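Probable adhesion protein (Pseudomonas aeruginosa PAO1, PDB 6R3Z) binds divalent metal ions such as ferrous iron and probably serves as the periplasmic solute-binding protein that hands them to a transport system. Local coordinates at residues R6-T12 with K27-L33; L56-N62 with I82-N88. All blocks are in the same frame, centred on the assembly; numbering follows the deposited sequence.

Contact 1. Residues R6-T12 with K27-L33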
loop_
_atom_site.group_PDB
_atom_site.type_symbol
_atom_site.label_atom_id
_atom_site.label_comp_id
_atom_site.label_asym_id
_atom_site.label_seq_id
_atom_site.Cartn_x
_atom_site.Cartn_y
_atom_site.Cartn_z
ATOM N N ARG A 6 -12.527 -5.528 -25.491
ATOM C CA ARG A 6 -12.037 -6.042 -24.206
ATOM C C ARG A 6 -11.305 -4.850 -23.596
ATOM O O ARG A 6 -10.389 -4.312 -24.235
ATOM C CB ARG A 6 -11.091 -7.236 -24.420
ATOM C CG ARG A 6 -10.590 -7.905 -23.146
ATOM C CD ARG A 6 -9.877 -9.225 -23.414
ATOM N NE ARG A 6 -10.664 -10.379 -22.961
ATOM C CZ ARG A 6 -11.277 -11.244 -23.768
ATOM N NH1 ARG A 6 -11.972 -12.253 -23.263
ATOM N NH2 ARG A 6 -11.188 -11.111 -25.086
ATOM N N LEU A 7 -11.767 -4.381 -22.418
ATOM C CA LEU A 7 -11.188 -3.203 -21.750
ATOM C C LEU A 7 -9.688 -3.318 -21.504
ATOM O O LEU A 7 -9.206 -4.366 -21.085
ATOM C CB LEU A 7 -11.832 -2.961 -20.373
ATOM C CG LEU A 7 -13.181 -2.267 -20.236
ATOM C CD1 LEU A 7 -13.493 -2.080 -18.744
ATOM C CD2 LEU A 7 -13.183 -0.890 -20.867
ATOM N N ARG A 8 -8.962 -2.216 -21.697
ATOM C CA ARG A 8 -7.540 -2.144 -21.369
ATOM C C ARG A 8 -7.471 -1.157 -20.204
ATOM O O ARG A 8 -7.765 0.030 -20.375
ATOM C CB ARG A 8 -6.710 -1.689 -22.591
ATOM C CG ARG A 8 -6.512 -2.847 -23.577
ATOM C CD ARG A 8 -5.656 -2.540 -24.810
ATOM N NE ARG A 8 -4.367 -1.910 -24.494
ATOM C CZ ARG A 8 -3.266 -2.564 -24.124
ATOM N NH1 ARG A 8 -2.143 -1.899 -23.882
ATOM N NH2 ARG A 8 -3.281 -3.884 -23.995
ATOM N N ILE A 9 -7.164 -1.672 -19.012
ATOM C CA ILE A 9 -7.155 -0.928 -17.739
ATOM C C ILE A 9 -5.738 -0.655 -17.223
ATOM O O ILE A 9 -5.004 -1.585 -16.879
ATOM C CB ILE A 9 -7.942 -1.741 -16.672
ATOM C CG1 ILE A 9 -9.329 -2.170 -17.171
ATOM C CG2 ILE A 9 -8.023 -0.976 -15.323
ATOM C CD1 ILE A 9 -9.861 -3.421 -16.371
ATOM N N GLY A 10 -5.414 0.613 -17.058
ATOM C CA GLY A 10 -4.128 0.990 -16.503
ATOM C C GLY A 10 -4.161 1.000 -14.991
ATOM O O GLY A 10 -5.190 1.308 -14.387
ATOM N N ILE A 11 -3.046 0.601 -14.372
ATOM C CA ILE A 11 -2.834 0.603 -12.927
ATOM C C ILE A 11 -1.515 1.305 -12.623
ATOM O O ILE A 11 -0.650 1.396 -13.509
ATOM C CB ILE A 11 -2.945 -0.789 -12.261
ATOM C CG1 ILE A 11 -1.820 -1.759 -12.736
ATOM C CG2 ILE A 11 -4.352 -1.374 -12.437
ATOM C CD1 ILE A 11 -0.469 -1.638 -11.926
ATOM N N THR A 12 -1.317 1.730 -11.364
ATOM C CA THR A 12 -0.127 2.515 -11.028
ATOM C C THR A 12 0.832 1.844 -10.048
ATOM O O THR A 12 2.043 2.056 -10.151
ATOM C CB THR A 12 -0.544 3.906 -10.508
ATOM O OG1 THR A 12 -1.196 3.741 -9.252
ATOM C CG2 THR A 12 -1.467 4.658 -11.477
ATOM N N LYS A 27 -11.429 -11.343 -18.336
ATOM C CA LYS A 27 -12.414 -10.572 -19.117
ATOM C C LYS A 27 -11.893 -9.212 -19.612
ATOM O O LYS A 27 -12.528 -8.577 -20.462
ATOM C CB LYS A 27 -13.722 -10.421 -18.341
ATOM C CG LYS A 27 -14.291 -11.792 -17.953
ATOM C CD LYS A 27 -15.680 -11.737 -17.372
ATOM C CE LYS A 27 -16.217 -13.136 -17.159
ATOM N NZ LYS A 27 -16.630 -13.777 -18.437
ATOM N N ALA A 28 -10.749 -8.771 -19.081
ATOM C CA ALA A 28 -10.131 -7.486 -19.441
ATOM C C ALA A 28 -8.617 -7.621 -19.343
ATOM O O ALA A 28 -8.131 -8.616 -18.791
ATOM C CB ALA A 28 -10.622 -6.388 -18.495
ATOM N N GLU A 29 -7.871 -6.638 -19.872
ATOM C CA GLU A 29 -6.406 -6.626 -19.787
ATOM C C GLU A 29 -5.979 -5.597 -18.707
ATOM O O GLU A 29 -6.533 -4.484 -18.647
ATOM C CB GLU A 29 -5.767 -6.241 -21.135
ATOM C CG GLU A 29 -5.923 -7.261 -22.252
ATOM C CD GLU A 29 -5.149 -6.830 -23.482
ATOM O OE1 GLU A 29 -5.693 -6.023 -24.269
ATOM O OE2 GLU A 29 -3.983 -7.258 -23.637
ATOM N N VAL A 30 -4.995 -5.961 -17.868
ATOM C CA VAL A 30 -4.503 -5.074 -16.798
ATOM C C VAL A 30 -3.106 -4.624 -17.218
ATOM O O VAL A 30 -2.227 -5.467 -17.424
ATOM C CB VAL A 30 -4.494 -5.773 -15.410
ATOM C CG1 VAL A 30 -4.167 -4.773 -14.295
ATOM C CG2 VAL A 30 -5.821 -6.487 -15.132
ATOM N N VAL A 31 -2.909 -3.299 -17.364
ATOM C CA VAL A 31 -1.671 -2.743 -17.904
ATOM C C VAL A 31 -0.965 -1.833 -16.901
ATOM O O VAL A 31 -1.449 -0.731 -16.664
ATOM C CB VAL A 31 -1.908 -2.014 -19.273
ATOM C CG1 VAL A 31 -0.585 -1.587 -19.915
ATOM C CG2 VAL A 31 -2.740 -2.854 -20.246
ATOM N N PRO A 32 0.213 -2.217 -16.356
ATOM C CA PRO A 32 0.932 -1.305 -15.448
ATOM C C PRO A 32 1.440 -0.088 -16.218
ATOM O O PRO A 32 1.911 -0.224 -17.359
ATOM C CB PRO A 32 2.106 -2.151 -14.939
ATOM C CG PRO A 32 1.708 -3.575 -15.238
ATOM C CD PRO A 32 0.955 -3.477 -16.522
ATOM N N LEU A 33 1.289 1.096 -15.611
ATOM C CA LEU A 33 1.728 2.346 -16.229
ATOM C C LEU A 33 3.231 2.476 -16.193
ATOM O O LEU A 33 3.814 3.158 -17.049
ATOM C CB LEU A 33 1.079 3.546 -15.551
ATOM C CG LEU A 33 -0.060 4.217 -16.333
ATOM C CD1 LEU A 33 -1.267 3.271 -16.488
ATOM C CD2 LEU A 33 -0.520 5.490 -15.619
HETATM O O HOH W 1 -8.068 -5.305 -25.427
HETATM O O HOH W 2 -13.630 -6.021 -20.980
#

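Contact 2. Residues L56-N62 with I82-N88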
loop_
_atom_site.group_PDB
_atom_site.type_symbol
_atom_site.label_atom_id
_atom_site.label_comp_id
_atom_site.label_asym_id
_atom_site.label_seq_id
_atom_site.Cartn_x
_atom_site.Cartn_y
_atom_site.Cartn_z
ATOM N N LEU A 56 -4.972 2.623 -23.764
ATOM C CA LEU A 56 -5.868 2.272 -22.651
ATOM C C LEU A 56 -7.268 2.850 -22.765
ATOM O O LEU A 56 -7.475 3.830 -23.478
ATOM C CB LEU A 56 -5.245 2.685 -21.295
ATOM C CG LEU A 56 -3.800 2.267 -21.012
ATOM C CD1 LEU A 56 -3.337 2.805 -19.679
ATOM C CD2 LEU A 56 -3.644 0.778 -21.050
ATOM N N ASP A 57 -8.230 2.241 -22.032
ATOM C CA ASP A 57 -9.618 2.687 -21.979
ATOM C C ASP A 57 -9.947 3.406 -20.680
ATOM O O ASP A 57 -10.947 4.123 -20.617
ATOM C CB ASP A 57 -10.572 1.492 -22.131
ATOM C CG ASP A 57 -10.356 0.795 -23.446
ATOM O OD1 ASP A 57 -10.515 1.455 -24.504
ATOM O OD2 ASP A 57 -9.970 -0.382 -23.426
ATOM N N VAL A 58 -9.174 3.127 -19.622
ATOM C CA VAL A 58 -9.387 3.657 -18.273
ATOM C C VAL A 58 -8.131 3.480 -17.440
ATOM O O VAL A 58 -7.385 2.512 -17.655
ATOM C CB VAL A 58 -10.639 3.011 -17.577
ATOM C CG1 VAL A 58 -10.504 1.485 -17.439
ATOM C CG2 VAL A 58 -10.947 3.658 -16.217
ATOM N N VAL A 59 -7.898 4.403 -16.486
ATOM C CA VAL A 59 -6.784 4.273 -15.545
ATOM C C VAL A 59 -7.357 4.270 -14.117
ATOM O O VAL A 59 -8.105 5.175 -13.760
ATOM C CB VAL A 59 -5.677 5.371 -15.697
ATOM C CG1 VAL A 59 -4.548 5.158 -14.688
ATOM C CG2 VAL A 59 -5.109 5.421 -17.122
ATOM N N VAL A 60 -6.978 3.269 -13.314
ATOM C CA VAL A 60 -7.337 3.165 -11.905
ATOM C C VAL A 60 -6.248 3.920 -11.124
ATOM O O VAL A 60 -5.051 3.664 -11.322
ATOM C CB VAL A 60 -7.465 1.691 -11.439
ATOM C CG1 VAL A 60 -7.614 1.591 -9.909
ATOM C CG2 VAL A 60 -8.653 1.019 -12.134
ATOM N N LEU A 61 -6.673 4.847 -10.253
ATOM C CA LEU A 61 -5.754 5.667 -9.458
ATOM C C LEU A 61 -5.956 5.521 -7.959
ATOM O O LEU A 61 -7.084 5.410 -7.473
ATOM C CB LEU A 61 -5.938 7.166 -9.777
ATOM C CG LEU A 61 -5.601 7.700 -11.175
ATOM C CD1 LEU A 61 -5.763 9.217 -11.218
ATOM C CD2 LEU A 61 -4.187 7.345 -11.585
ATOM N N ASN A 62 -4.844 5.595 -7.216
ATOM C CA ASN A 62 -4.847 5.669 -5.768
ATOM C C ASN A 62 -5.454 7.076 -5.502
ATOM O O ASN A 62 -6.377 7.219 -4.688
ATOM C CB ASN A 62 -3.397 5.543 -5.229
ATOM C CG ASN A 62 -3.225 6.078 -3.821
ATOM O OD1 ASN A 62 -2.856 7.247 -3.629
ATOM N ND2 ASN A 62 -3.520 5.250 -2.813
ATOM N N ILE A 82 -8.888 10.624 -20.726
ATOM C CA ILE A 82 -9.151 9.210 -20.468
ATOM C C ILE A 82 -9.952 9.035 -19.150
ATOM O O ILE A 82 -9.631 9.696 -18.158
ATOM C CB ILE A 82 -7.817 8.366 -20.467
ATOM C CG1 ILE A 82 -8.096 6.847 -20.601
ATOM C CG2 ILE A 82 -6.930 8.662 -19.236
ATOM C CD1 ILE A 82 -6.866 5.983 -20.817
ATOM N N PRO A 83 -10.979 8.149 -19.105
ATOM C CA PRO A 83 -11.678 7.922 -17.831
ATOM C C PRO A 83 -10.710 7.482 -16.717
ATOM O O PRO A 83 -9.747 6.740 -16.947
ATOM C CB PRO A 83 -12.685 6.817 -18.173
ATOM C CG PRO A 83 -12.923 6.973 -19.652
ATOM C CD PRO A 83 -11.555 7.320 -20.186
ATOM N N VAL A 84 -10.954 7.990 -15.510
ATOM C CA VAL A 84 -10.116 7.696 -14.364
ATOM C C VAL A 84 -10.996 7.200 -13.224
ATOM O O VAL A 84 -12.037 7.804 -12.917
ATOM C CB VAL A 84 -9.280 8.951 -13.992
ATOM C CG1 VAL A 84 -8.920 8.988 -12.516
ATOM C CG2 VAL A 84 -8.038 9.079 -14.882
ATOM N N ILE A 85 -10.591 6.080 -12.631
ATOM C CA ILE A 85 -11.295 5.536 -11.470
ATOM C C ILE A 85 -10.549 5.949 -10.217
ATOM O O ILE A 85 -9.389 5.548 -10.014
ATOM C CB ILE A 85 -11.505 3.999 -11.559
ATOM C CG1 ILE A 85 -12.460 3.653 -12.721
ATOM C CG2 ILE A 85 -11.997 3.425 -10.214
ATOM C CD1 ILE A 85 -12.511 2.130 -13.051
ATOM N N GLU A 86 -11.207 6.760 -9.389
ATOM C CA GLU A 86 -10.649 7.200 -8.099
ATOM C C GLU A 86 -10.973 6.065 -7.096
ATOM O O GLU A 86 -12.084 5.987 -6.549
ATOM C CB GLU A 86 -11.242 8.560 -7.670
ATOM C CG GLU A 86 -10.819 9.724 -8.563
ATOM C CD GLU A 86 -9.367 10.178 -8.505
ATOM O OE1 GLU A 86 -8.623 9.732 -7.599
ATOM O OE2 GLU A 86 -8.976 10.998 -9.368
ATOM N N ALA A 87 -10.016 5.126 -6.923
ATOM C CA ALA A 87 -10.229 3.928 -6.092
ATOM C C ALA A 87 -10.644 4.221 -4.646
ATOM O O ALA A 87 -11.330 3.405 -4.020
ATOM C CB ALA A 87 -8.975 3.065 -6.089
ATOM N N ASN A 88 -10.171 5.350 -4.104
ATOM C CA ASN A 88 -10.379 5.715 -2.704
ATOM C C ASN A 88 -11.612 6.574 -2.447
ATOM O O ASN A 88 -11.780 7.059 -1.323
ATOM C CB ASN A 88 -9.109 6.397 -2.175
ATOM C CG ASN A 88 -8.020 5.389 -1.890
ATOM O OD1 ASN A 88 -8.146 4.559 -0.980
ATOM N ND2 ASN A 88 -6.968 5.390 -2.693
HETATM O O HOH W 3 -9.077 7.826 -5.197
#

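Contact 1. Residues R6-T12 with K27-L33
Two short parallel strands, 8-11 and 29-32, lie edge to edge with their axes 4.5 Å apart at an angle of 33°. On the face carrying Arg8, Glu29 and Val31, Gly10 makes a hollow: it has no side chain, and Leu33 sets its CD1 3.7 Å from Gly10 CA, where a CB would collide with it. Arg8 bends back over the neighbouring strand, so that Val31 CG2 lies against a face of its guanidinium, 3.8 Å from NH1, while Glu29 OE1 meets the edge, 3.2 Å from NH2, in a salt bridge with a weak hydrogen bond; Arg8 NE is held by Thr55 O. The pair belongs to the beta-alpha-beta unit that opens the N-terminal lobe, with helix 14-24 crossing over the face that bears Ile9, Ile11 and Val30. There Ile9 CD1 lies 3.7 Å from Ala28 CB, Ile11 CG2 meets Val30 CG1 (3.9 Å) and Ile11 CD1 touches Pro32 CB (4.0 Å); Val24 of the helix touches Ile9, Tyr17 touches Ile11 and Val30, and Val20 also touches Val30; Pro32 meets Tyr256 of a loop. Backbone hydrogen bonds zigzag between the segments in parallel pairing: Glu29 N donates to Leu7 O (2.9 Å), Ile9 N to Glu29 O (2.9 Å), Val31 N to Ile9 O (2.7 Å), Ile11 N to Val31 O (3.1 Å) and Leu33 N to Ile11 O (2.9 Å). Proline suits position 32, whose nitrogen donates to nothing in this pairing. At the N-terminal end of the pair Arg6 CG rests 3.4 Å from Lys27 O, and one water spans Arg6 O and Glu29 OE1.

Contact 2. Residues L56-N62 with I82-N88
Leu56 opens the contact with its CB 3.7 Å from Ile82 CD1; Ile82, its CB pointing toward 56-62, fills the space beside the residues leading into strand 58-61. The CA-to-CB bond of Asp57 points away from 82-88, and its OD2 accepts a hydrogen bond from Arg8 N, but its carbonyl O lies 3.3 Å from Pro83 CD. At Val58 the CA approaches Pro83 O (3.4 Å) in a CA-H...O contact, and CG2 packs on Ile85 CG1 (3.8 Å). Val59 takes up the parallel pairing: its N donates to Pro83 O (3.0 Å) and its O accepts from Ile85 N (2.9 Å). These strands, 58-61 and 84-86, are linked by helix 68-76 in a beta-alpha-beta unit, and 84-86 is an outer strand of the four-stranded parallel sheet. The helix covers the face of Val59, Leu61 and Val84, where Ile74 touches both valines. Val60 lies on the other face, its CG2 4.1 Å from Ile85 CD1; helix 14-24 packs against Val60 and helix 116-133 against Ile85. Leu61 then drives CD1 onto Val84 CG1 (3.4 Å), while its N donates to Ile85 O (2.8 Å) and its O accepts from Ala87 N (3.0 Å). Past the strand, Asn62 O receives Asn88 ND2 (2.8 Å), and a water lies 2.8 Å from Asn62 O, 3.1 Å from Glu86 OE1 and 2.9 Å from Asn88 N. The Asn62 side-chain amide is hydrogen-bonded through ND2 to Tyr16 OH and Pro110 O, and through OD1 to the backbone N of Val64 and of His66, whose side chain binds nickel; Asn88 OD1 is bonded to Thr112.

How the contacts relate
Contacts 1 and 2 are the strand pairs of two beta-alpha-beta units that follow one another in the chain; their sheet is ordered 29-32, 8-11, 58-61, 84-86, and their centres are 10 Å apart. Strands 8-11 and 58-61 stitch them together: Gly10 N lies 2.8 Å from Val58 O and Arg8 N 2.7 Å from Asp57 OD2, both probable hydrogen bonds, while Thr12 CG2 packs 3.7 Å from Val60 O. Both first strands end toward the nickel site formed by His41, His66, His111, His177, His199 and His250. The side chain of Asn62 is about 9 Å from the nickel and that of Thr12 about 11 Å. Asp67 OD2 is hydrogen-bonded to both Thr12 OG1 and Asn62 N.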